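Local atomic coordinates of ESAT-6/WXG100 secretion system protein (Streptococcus gallolyticus, PDB entry 7JQE), a protein that is the EsaA subunit of a bacterial type VIIb secretion system, and probably takes part in exporting protein toxins. Residues Q166-D169 / D170-K173; S208-A211 / T212-K216; A222-S225 / D226-S229; V448-M451 / Y452-T456. All coordinates share one frame; numbering follows the deposited sequence.

Interaction 1 (Q166-D169 / D170-K173)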
loop_
_atom_site.group_PDB
_atom_site.type_symbol
_atom_site.label_atom_id
_atom_site.label_comp_id
_atom_site.label_asym_id
_atom_site.label_seq_id
_atom_site.Cartn_x
_atom_site.Cartn_y
_atom_site.Cartn_z
ATOM N N GLN A 166 13.378 -45.199 17.053
ATOM C CA GLN A 166 12.290 -45.772 16.278
ATOM C C GLN A 166 11.249 -44.754 15.838
ATOM O O GLN A 166 10.533 -45.012 14.866
ATOM C CB GLN A 166 11.595 -46.884 17.084
ATOM C CG GLN A 166 10.616 -47.729 16.294
ATOM C CD GLN A 166 10.107 -48.925 17.086
ATOM O OE1 GLN A 166 10.648 -49.270 18.139
ATOM N NE2 GLN A 166 9.061 -49.565 16.577
ATOM N N VAL A 167 11.150 -43.612 16.512
ATOM C CA VAL A 167 10.175 -42.576 16.193
ATOM C C VAL A 167 10.919 -41.408 15.560
ATOM O O VAL A 167 11.848 -40.855 16.160
ATOM C CB VAL A 167 9.400 -42.124 17.440
ATOM C CG1 VAL A 167 8.503 -40.952 17.108
ATOM C CG2 VAL A 167 8.584 -43.274 17.997
ATOM N N THR A 168 10.513 -41.037 14.349
ATOM C CA THR A 168 11.112 -39.899 13.671
ATOM C C THR A 168 10.442 -38.605 14.114
ATOM O O THR A 168 9.271 -38.586 14.505
ATOM C CB THR A 168 10.993 -40.044 12.154
ATOM O OG1 THR A 168 9.624 -39.880 11.767
ATOM C CG2 THR A 168 11.476 -41.418 11.711
ATOM N N ASP A 169 11.203 -37.511 14.053
ATOM C CA ASP A 169 10.643 -36.220 14.429
ATOM C C ASP A 169 9.508 -35.822 13.501
ATOM O O ASP A 169 8.597 -35.092 13.912
ATOM C CB ASP A 169 11.738 -35.157 14.438
ATOM C CG ASP A 169 12.851 -35.482 15.417
ATOM O OD1 ASP A 169 13.485 -36.549 15.269
ATOM O OD2 ASP A 169 13.092 -34.674 16.338
ATOM N N ASP A 170 9.533 -36.298 12.252
ATOM C CA ASP A 170 8.452 -35.982 11.323
ATOM C C ASP A 170 7.136 -36.595 11.779
ATOM O O ASP A 170 6.090 -35.935 11.735
ATOM C CB ASP A 170 8.809 -36.459 9.915
ATOM C CG ASP A 170 9.795 -35.539 9.217
ATOM O OD1 ASP A 170 9.839 -34.337 9.561
ATOM O OD2 ASP A 170 10.525 -36.016 8.320
ATOM N N SER A 171 7.167 -37.856 12.219
ATOM C CA SER A 171 5.950 -38.494 12.707
ATOM C C SER A 171 5.361 -37.721 13.879
ATOM O O SER A 171 4.145 -37.501 13.939
ATOM C CB SER A 171 6.240 -39.940 13.098
ATOM O OG SER A 171 6.780 -40.656 12.001
ATOM N N VAL A 172 6.209 -37.285 14.812
ATOM C CA VAL A 172 5.725 -36.495 15.940
ATOM C C VAL A 172 5.136 -35.177 15.451
ATOM O O VAL A 172 4.116 -34.706 15.968
ATOM C CB VAL A 172 6.859 -36.266 16.957
ATOM C CG1 VAL A 172 6.368 -35.414 18.116
ATOM C CG2 VAL A 172 7.401 -37.600 17.459
ATOM N N LYS A 173 5.769 -34.563 14.448
ATOM C CA LYS A 173 5.249 -33.306 13.922
ATOM C C LYS A 173 3.851 -33.494 13.346
ATOM O O LYS A 173 2.960 -32.666 13.573
ATOM C CB LYS A 173 6.204 -32.739 12.872
ATOM C CG LYS A 173 5.913 -31.303 12.473
ATOM C CD LYS A 173 7.005 -30.744 11.568
ATOM C CE LYS A 173 6.839 -29.240 11.355
ATOM N NZ LYS A 173 7.890 -28.687 10.454
#
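Thr168 and Asp169 start the first turn of helix 169-179, and two i to i+4 backbone bonds tie them to Val172 and Lys173. Lys173 N gives its hydrogen to Asp169 O at 2.9 Å. The bond from Val172 N to Thr168 O is weak, at 3.3 Å. Thr168 is the N-cap residue, and its backbone is still extended. The chain therefore passes from loop to helix at this point.

The side-chain contact has a polar part and an apolar part. In the polar part, the hydroxyls of Thr168 and Ser171 face each other. Thr168 OG1 and Ser171 OG are hydrogen-bonded at 3.0 Å, and either one could be the donor. Thr168 OG1 sits between its own backbone N and carbonyl carbon (chi1 70°), which turns the oxygen to the helix start. Ser171 OG lies beside its own backbone N (chi1 -57°) and comes back to meet it. Ser171 CB also touches Thr168 O.

The apolar part is a single pair of methyl groups. Val167 CG1 meets Val172 CG2 at 3.5 Å, and the two side chains cross at about a right angle. Both valines are buried. Val172 also packs on Val465 and Phe468 of helix 462-491, while Val167 touches Leu139. The long chain of Lys173 leads away, and its NZ is hydrogen-bonded to Asp458 O.

The residue before the N-cap thus touches the fourth residue after it. This pairing, with its valine-valine contact, is the hydrophobic staple of a helix N-terminus, set beside an N-cap threonine.

Interaction 2 (S208-A211 / T212-K216)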
loop_
_atom_site.group_PDB
_atom_site.type_symbol
_atom_site.label_atom_id
_atom_site.label_comp_id
_atom_site.label_asym_id
_atom_site.label_seq_id
_atom_site.Cartn_x
_atom_site.Cartn_y
_atom_site.Cartn_z
ATOM N N SER A 208 -5.399 1.490 -21.757
ATOM C CA SER A 208 -5.403 2.039 -23.111
ATOM C C SER A 208 -6.060 3.414 -23.150
ATOM O O SER A 208 -5.640 4.290 -23.916
ATOM C CB SER A 208 -6.118 1.082 -24.064
ATOM O OG SER A 208 -5.619 -0.237 -23.929
ATOM N N ASP A 209 -7.094 3.622 -22.332
ATOM C CA ASP A 209 -7.763 4.917 -22.289
ATOM C C ASP A 209 -6.846 6.043 -21.829
ATOM O O ASP A 209 -7.254 7.207 -21.885
ATOM C CB ASP A 209 -8.986 4.844 -21.372
ATOM C CG ASP A 209 -10.177 4.170 -22.037
ATOM O OD1 ASP A 209 -10.029 3.674 -23.178
ATOM O OD2 ASP A 209 -11.264 4.145 -21.418
ATOM N N TYR A 210 -5.631 5.735 -21.379
ATOM C CA TYR A 210 -4.691 6.744 -20.913
ATOM C C TYR A 210 -3.671 7.149 -21.972
ATOM O O TYR A 210 -2.923 8.107 -21.751
ATOM C CB TYR A 210 -3.952 6.238 -19.666
ATOM C CG TYR A 210 -4.826 6.107 -18.437
ATOM C CD1 TYR A 210 -5.779 5.099 -18.338
ATOM C CD2 TYR A 210 -4.695 6.987 -17.372
ATOM C CE1 TYR A 210 -6.577 4.977 -17.213
ATOM C CE2 TYR A 210 -5.490 6.875 -16.246
ATOM C CZ TYR A 210 -6.426 5.866 -16.170
ATOM O OH TYR A 210 -7.218 5.750 -15.050
ATOM N N ALA A 211 -3.638 6.456 -23.113
ATOM C CA ALA A 211 -2.604 6.680 -24.119
ATOM C C ALA A 211 -2.468 8.155 -24.476
ATOM O O ALA A 211 -1.393 8.746 -24.329
ATOM C CB ALA A 211 -2.910 5.854 -25.368
ATOM N N THR A 212 -3.557 8.759 -24.958
ATOM C CA THR A 212 -3.500 10.148 -25.400
ATOM C C THR A 212 -3.045 11.066 -24.270
ATOM O O THR A 212 -2.141 11.892 -24.448
ATOM C CB THR A 212 -4.863 10.579 -25.946
ATOM O OG1 THR A 212 -5.856 10.458 -24.920
ATOM C CG2 THR A 212 -5.259 9.696 -27.117
ATOM N N LEU A 213 -3.651 10.921 -23.090
ATOM C CA LEU A 213 -3.262 11.736 -21.942
ATOM C C LEU A 213 -1.772 11.610 -21.651
ATOM O O LEU A 213 -1.070 12.614 -21.490
ATOM C CB LEU A 213 -4.076 11.332 -20.716
ATOM C CG LEU A 213 -3.567 11.903 -19.395
ATOM C CD1 LEU A 213 -3.846 13.390 -19.330
ATOM C CD2 LEU A 213 -4.187 11.176 -18.207
ATOM N N PHE A 214 -1.275 10.372 -21.563
ATOM C CA PHE A 214 0.145 10.169 -21.301
ATOM C C PHE A 214 1.004 10.727 -22.429
ATOM O O PHE A 214 2.127 11.186 -22.187
ATOM C CB PHE A 214 0.431 8.678 -21.094
ATOM C CG PHE A 214 -0.017 8.146 -19.754
ATOM C CD1 PHE A 214 0.015 8.951 -18.623
ATOM C CD2 PHE A 214 -0.470 6.837 -19.624
ATOM C CE1 PHE A 214 -0.397 8.466 -17.389
ATOM C CE2 PHE A 214 -0.882 6.340 -18.389
ATOM C CZ PHE A 214 -0.848 7.155 -17.272
ATOM N N SER A 215 0.498 10.701 -23.663
ATOM C CA SER A 215 1.285 11.188 -24.791
ATOM C C SER A 215 1.429 12.702 -24.747
ATOM O O SER A 215 2.519 13.237 -24.982
ATOM C CB SER A 215 0.647 10.748 -26.108
ATOM O OG SER A 215 0.877 9.370 -26.351
ATOM N N LYS A 216 0.342 13.409 -24.447
ATOM C CA LYS A 216 0.424 14.856 -24.319
ATOM C C LYS A 216 1.350 15.244 -23.173
ATOM O O LYS A 216 2.259 16.063 -23.345
ATOM C CB LYS A 216 -0.975 15.439 -24.119
ATOM C CG LYS A 216 -1.053 16.936 -24.361
ATOM C CD LYS A 216 -0.594 17.286 -25.769
ATOM C CE LYS A 216 -0.676 18.785 -26.034
ATOM N NZ LYS A 216 -0.130 19.125 -27.380
#
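Tyr210 and Phe214 lie one helical turn apart, and the closest touch between their side chains is Tyr210 CB to Phe214 CE2 at 3.3 Å. The Phe214 ring reaches back to the start of the tyrosine side chain, which it meets obliquely. Its CD2 also approaches Tyr210 CB, and its CZ approaches Tyr210 CD2 at 3.9 Å. The ring planes are near parallel, at 26°. They are slid so far apart that the rings barely overlap, with centroids separated by 5.6 Å. This is therefore packing of one ring on the root of another, with little stacking.

Both rings have CG beside their own backbone N, with chi1 of -68° in Tyr210 and -75° in Phe214. This sends Phe214 back toward the preceding turn. The backbone fixes the spacing. Phe214 N donates to Tyr210 O at 2.8 Å in an almost straight bond.

The next carbonyl, Ala211 O, holds two donors from Ser215. The backbone N of Ser215 lies 2.8 Å from Ala211 O, nearly along its C=O direction. The hydroxyl OG of Ser215 is 3.1 Å from Ala211 O and stands above the carbonyl plane. Both Ala211 and Ser215 are exposed, so this polar pair lies away from the buried rings.

Further out, Tyr210 OH is hydrogen-bonded to Asp204 O. Tyr210 packs on Leu235 of helix 225-244 and Ile416 of helix 396-427. Phe214 packs on Val228 and Tyr231 of helix 225-244. The arrangement is an i to i+4 aromatic pair at the start of amphipathic helix 211-219, its buried side turned to helices 225-244 and 396-427.

Interaction 3 (A222-S225 / D226-S229)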
loop_
_atom_site.group_PDB
_atom_site.type_symbol
_atom_site.label_atom_id
_atom_site.label_comp_id
_atom_site.label_asym_id
_atom_site.label_seq_id
_atom_site.Cartn_x
_atom_site.Cartn_y
_atom_site.Cartn_z
ATOM N N ALA A 222 6.066 17.089 -19.107
ATOM C CA ALA A 222 5.447 17.091 -17.790
ATOM C C ALA A 222 5.496 15.733 -17.099
ATOM O O ALA A 222 5.160 15.651 -15.914
ATOM C CB ALA A 222 3.991 17.565 -17.899
HETATM N N MSE A 223 5.913 14.683 -17.801
HETATM C CA MSE A 223 6.011 13.350 -17.223
HETATM C C MSE A 223 7.062 12.527 -17.959
HETATM O O MSE A 223 7.106 12.516 -19.186
HETATM C CB MSE A 223 4.652 12.645 -17.265
HETATM C CG MSE A 223 4.624 11.278 -16.597
HETATM SE SE MSE A 223 2.821 10.516 -16.457
HETATM C CE MSE A 223 2.098 11.669 -15.060
ATOM N N THR A 224 7.908 11.832 -17.206
ATOM C CA THR A 224 8.969 11.041 -17.806
ATOM C C THR A 224 8.405 9.759 -18.416
ATOM O O THR A 224 7.244 9.394 -18.213
ATOM C CB THR A 224 10.043 10.709 -16.772
ATOM O OG1 THR A 224 9.510 9.802 -15.799
ATOM C CG2 THR A 224 10.511 11.975 -16.069
ATOM N N SER A 225 9.255 9.066 -19.175
ATOM C CA SER A 225 8.815 7.839 -19.827
ATOM C C SER A 225 8.694 6.691 -18.830
ATOM O O SER A 225 7.842 5.811 -18.999
ATOM C CB SER A 225 9.777 7.476 -20.960
ATOM O OG SER A 225 9.094 6.832 -22.022
ATOM N N ASP A 226 9.527 6.687 -17.783
ATOM C CA ASP A 226 9.417 5.654 -16.756
ATOM C C ASP A 226 8.152 5.829 -15.927
ATOM O O ASP A 226 7.515 4.841 -15.545
ATOM C CB ASP A 226 10.648 5.664 -15.852
ATOM C CG ASP A 226 11.903 5.218 -16.570
ATOM O OD1 ASP A 226 11.785 4.585 -17.641
ATOM O OD2 ASP A 226 13.007 5.497 -16.059
ATOM N N GLU A 227 7.783 7.076 -15.620
ATOM C CA GLU A 227 6.528 7.311 -14.911
ATOM C C GLU A 227 5.349 6.751 -15.697
ATOM O O GLU A 227 4.430 6.162 -15.117
ATOM C CB GLU A 227 6.339 8.806 -14.644
ATOM C CG GLU A 227 7.231 9.364 -13.539
ATOM C CD GLU A 227 7.320 10.888 -13.556
ATOM O OE1 GLU A 227 7.676 11.462 -14.608
ATOM O OE2 GLU A 227 7.033 11.516 -12.514
ATOM N N VAL A 228 5.369 6.911 -17.020
ATOM C CA VAL A 228 4.297 6.368 -17.847
ATOM C C VAL A 228 4.339 4.846 -17.848
ATOM O O VAL A 228 3.299 4.181 -17.905
ATOM C CB VAL A 228 4.390 6.943 -19.272
ATOM C CG1 VAL A 228 3.453 6.199 -20.212
ATOM C CG2 VAL A 228 4.067 8.431 -19.250
ATOM N N SER A 229 5.538 4.269 -17.790
ATOM C CA SER A 229 5.643 2.817 -17.778
ATOM C C SER A 229 5.142 2.244 -16.458
ATOM O O SER A 229 4.486 1.194 -16.436
ATOM C CB SER A 229 7.088 2.402 -18.042
ATOM O OG SER A 229 7.196 0.996 -18.165
#
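Thr224 and Glu227 grip each other tightly at the start of helix 225-244. Glu227 OE1 takes two hydrogen bonds from one residue. One comes from Thr224 N at 2.6 Å and meets the oxygen nearly along its C-O axis. The other comes from Thr224 OG1 at 2.7 Å, on the anti side and 33° out of the carboxylate plane. Thr224 OG1 in turn accepts from Glu227 N at 3.2 Å. The glutamate has CG beside its own backbone N (chi1 -74°), and this brings the carboxylate back to the N-cap. The negative group beside the helix start would be expected to suit the helix dipole.

Apolar packing continues beside the glutamate. Met223, a selenomethionine, lays CG against Glu227 CB at 3.6 Å. Its SE then meets Val228 CG2 at 3.7 Å, with the two side chains crossing at about a right angle. In the second subunit, Phe410 packs on Met223 and Ala411 on Glu227.

The other side of the turn is looser. Ser225, Asp226 and Ser229 are exposed, and their CB atoms make the nearest side-chain contacts, with backbone atoms. Ser229 N donates to Ser225 O at 3.0 Å, while Ser225 OG is hydrogen-bonded to Glu218 of helix 211-219. The reciprocal threonine and glutamate bonds form a capping box, and the Met223-Val228 contact beside it is a hydrophobic staple.

Interaction 4 (V448-M451 / Y452-T456)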
loop_
_atom_site.group_PDB
_atom_site.type_symbol
_atom_site.label_atom_id
_atom_site.label_comp_id
_atom_site.label_asym_id
_atom_site.label_seq_id
_atom_site.Cartn_x
_atom_site.Cartn_y
_atom_site.Cartn_z
ATOM N N VAL A 448 0.943 -11.700 2.188
ATOM C CA VAL A 448 0.136 -11.362 3.357
ATOM C C VAL A 448 -1.241 -12.002 3.258
ATOM O O VAL A 448 -1.806 -12.438 4.268
ATOM C CB VAL A 448 0.042 -9.834 3.521
ATOM C CG1 VAL A 448 -0.975 -9.477 4.598
ATOM C CG2 VAL A 448 1.423 -9.256 3.856
ATOM N N ALA A 449 -1.797 -12.090 2.046
ATOM C CA ALA A 449 -3.123 -12.676 1.897
ATOM C C ALA A 449 -3.149 -14.116 2.379
ATOM O O ALA A 449 -4.191 -14.603 2.831
ATOM C CB ALA A 449 -3.578 -12.609 0.441
ATOM N N ASN A 450 -2.019 -14.811 2.291
ATOM C CA ASN A 450 -1.964 -16.219 2.643
ATOM C C ASN A 450 -1.416 -16.475 4.038
ATOM O O ASN A 450 -1.663 -17.552 4.582
ATOM C CB ASN A 450 -1.116 -16.985 1.623
ATOM C CG ASN A 450 -0.980 -18.454 1.970
ATOM O OD1 ASN A 450 -1.950 -19.205 1.915
ATOM N ND2 ASN A 450 0.232 -18.871 2.326
HETATM N N MSE A 451 -0.706 -15.512 4.628
HETATM C CA MSE A 451 -0.015 -15.690 5.902
HETATM C C MSE A 451 -0.662 -14.966 7.086
HETATM O O MSE A 451 -0.217 -15.114 8.225
HETATM C CB MSE A 451 1.438 -15.229 5.768
HETATM C CG MSE A 451 2.298 -16.151 4.919
HETATM SE SE MSE A 451 2.461 -17.896 5.788
HETATM C CE MSE A 451 3.582 -18.841 4.498
ATOM N N TYR A 452 -1.710 -14.190 6.832
ATOM C CA TYR A 452 -2.406 -13.497 7.912
ATOM C C TYR A 452 -3.017 -14.502 8.886
ATOM O O TYR A 452 -3.866 -15.311 8.507
ATOM C CB TYR A 452 -3.487 -12.592 7.332
ATOM C CG TYR A 452 -4.116 -11.627 8.317
ATOM C CD1 TYR A 452 -5.055 -12.064 9.246
ATOM C CD2 TYR A 452 -3.790 -10.271 8.298
ATOM C CE1 TYR A 452 -5.639 -11.182 10.141
ATOM C CE2 TYR A 452 -4.370 -9.382 9.188
ATOM C CZ TYR A 452 -5.296 -9.841 10.104
ATOM O OH TYR A 452 -5.870 -8.955 10.988
ATOM N N GLY A 453 -2.588 -14.444 10.143
ATOM C CA GLY A 453 -3.104 -15.342 11.173
ATOM C C GLY A 453 -2.983 -16.803 10.810
ATOM O O GLY A 453 -3.860 -17.601 11.163
ATOM N N ASN A 454 -1.911 -17.176 10.115
ATOM C CA ASN A 454 -1.751 -18.509 9.545
ATOM C C ASN A 454 -0.503 -19.166 10.122
ATOM O O ASN A 454 0.621 -18.784 9.780
ATOM C CB ASN A 454 -1.669 -18.437 8.019
ATOM C CG ASN A 454 -1.444 -19.798 7.379
ATOM O OD1 ASN A 454 -1.502 -20.832 8.047
ATOM N ND2 ASN A 454 -1.195 -19.800 6.075
ATOM N N LEU A 455 -0.697 -20.148 10.999
ATOM C CA LEU A 455 0.375 -21.062 11.369
ATOM C C LEU A 455 0.364 -22.214 10.374
ATOM O O LEU A 455 -0.653 -22.898 10.223
ATOM C CB LEU A 455 0.208 -21.578 12.798
ATOM C CG LEU A 455 1.252 -22.626 13.205
ATOM C CD1 LEU A 455 2.648 -22.019 13.176
ATOM C CD2 LEU A 455 0.947 -23.245 14.571
ATOM N N THR A 456 1.476 -22.407 9.677
ATOM C CA THR A 456 1.583 -23.470 8.692
ATOM C C THR A 456 2.158 -24.727 9.338
ATOM O O THR A 456 2.821 -24.675 10.377
ATOM C CB THR A 456 2.468 -23.045 7.524
ATOM O OG1 THR A 456 3.775 -22.728 8.019
ATOM C CG2 THR A 456 1.881 -21.811 6.806
#
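Asn454 folds back on the end of helix 448-451 and binds the carbonyl oxygen of Asn450. Its CB lies 3.5 Å from Asn450 O and 3.6 Å from Met451 O. CG stands anti to its own backbone N (chi1 178°) and carries the amide back to the helix end, 3.6 Å from Asn450 O. At the tip, ND2 donates to Asn450 O at 2.7 Å. The bond lies in the carbonyl plane and close to the plane of the Asn454 amide. ND2 also comes within 4.1 Å of Met451 SE, a selenomethionine atom. That same SE touches Thr456 CG2.

A backbone turn accompanies the fold-back. Asn454 N donates to Met451 O at 3.3 Å, from above the carbonyl plane, and closes a type II beta turn from Met451 to Asn454. Gly453 takes a positive phi within it.

The short helix lies between helices 396-427 and 462-491 in the chain, and Val448 packs on Leu426 of the first. Tyr452 rests on Leu188 and Pro189 of a loop, and its OH bonds Asn446 O of the second subunit.

In the fold
Interactions 1, 2 and 3 lie at helix starts, whereas interaction 4 lies at a helix end. Interactions 2 and 3 belong to successive helices and touch: Phe214 CD1 is 3.9 Å from Met223 SE. Interaction 1 lies far from both, with centres 61 and 57 Å away. Interaction 4 is nearer to it, about 25 Å between centres. All four are partly buried. Interactions 1, 2 and 3 each have three exposed residues among those that touch; interaction 4 has none. Interaction 2 has the aromatic pair. Interactions 1 and 3 set a hydrophobic staple beside an N-cap threonine, which pairs with a serine hydroxyl in interaction 1 and a glutamate in interaction 3. Interactions 3 and 4 touch the second subunit, the latter also by hydrogen bonds.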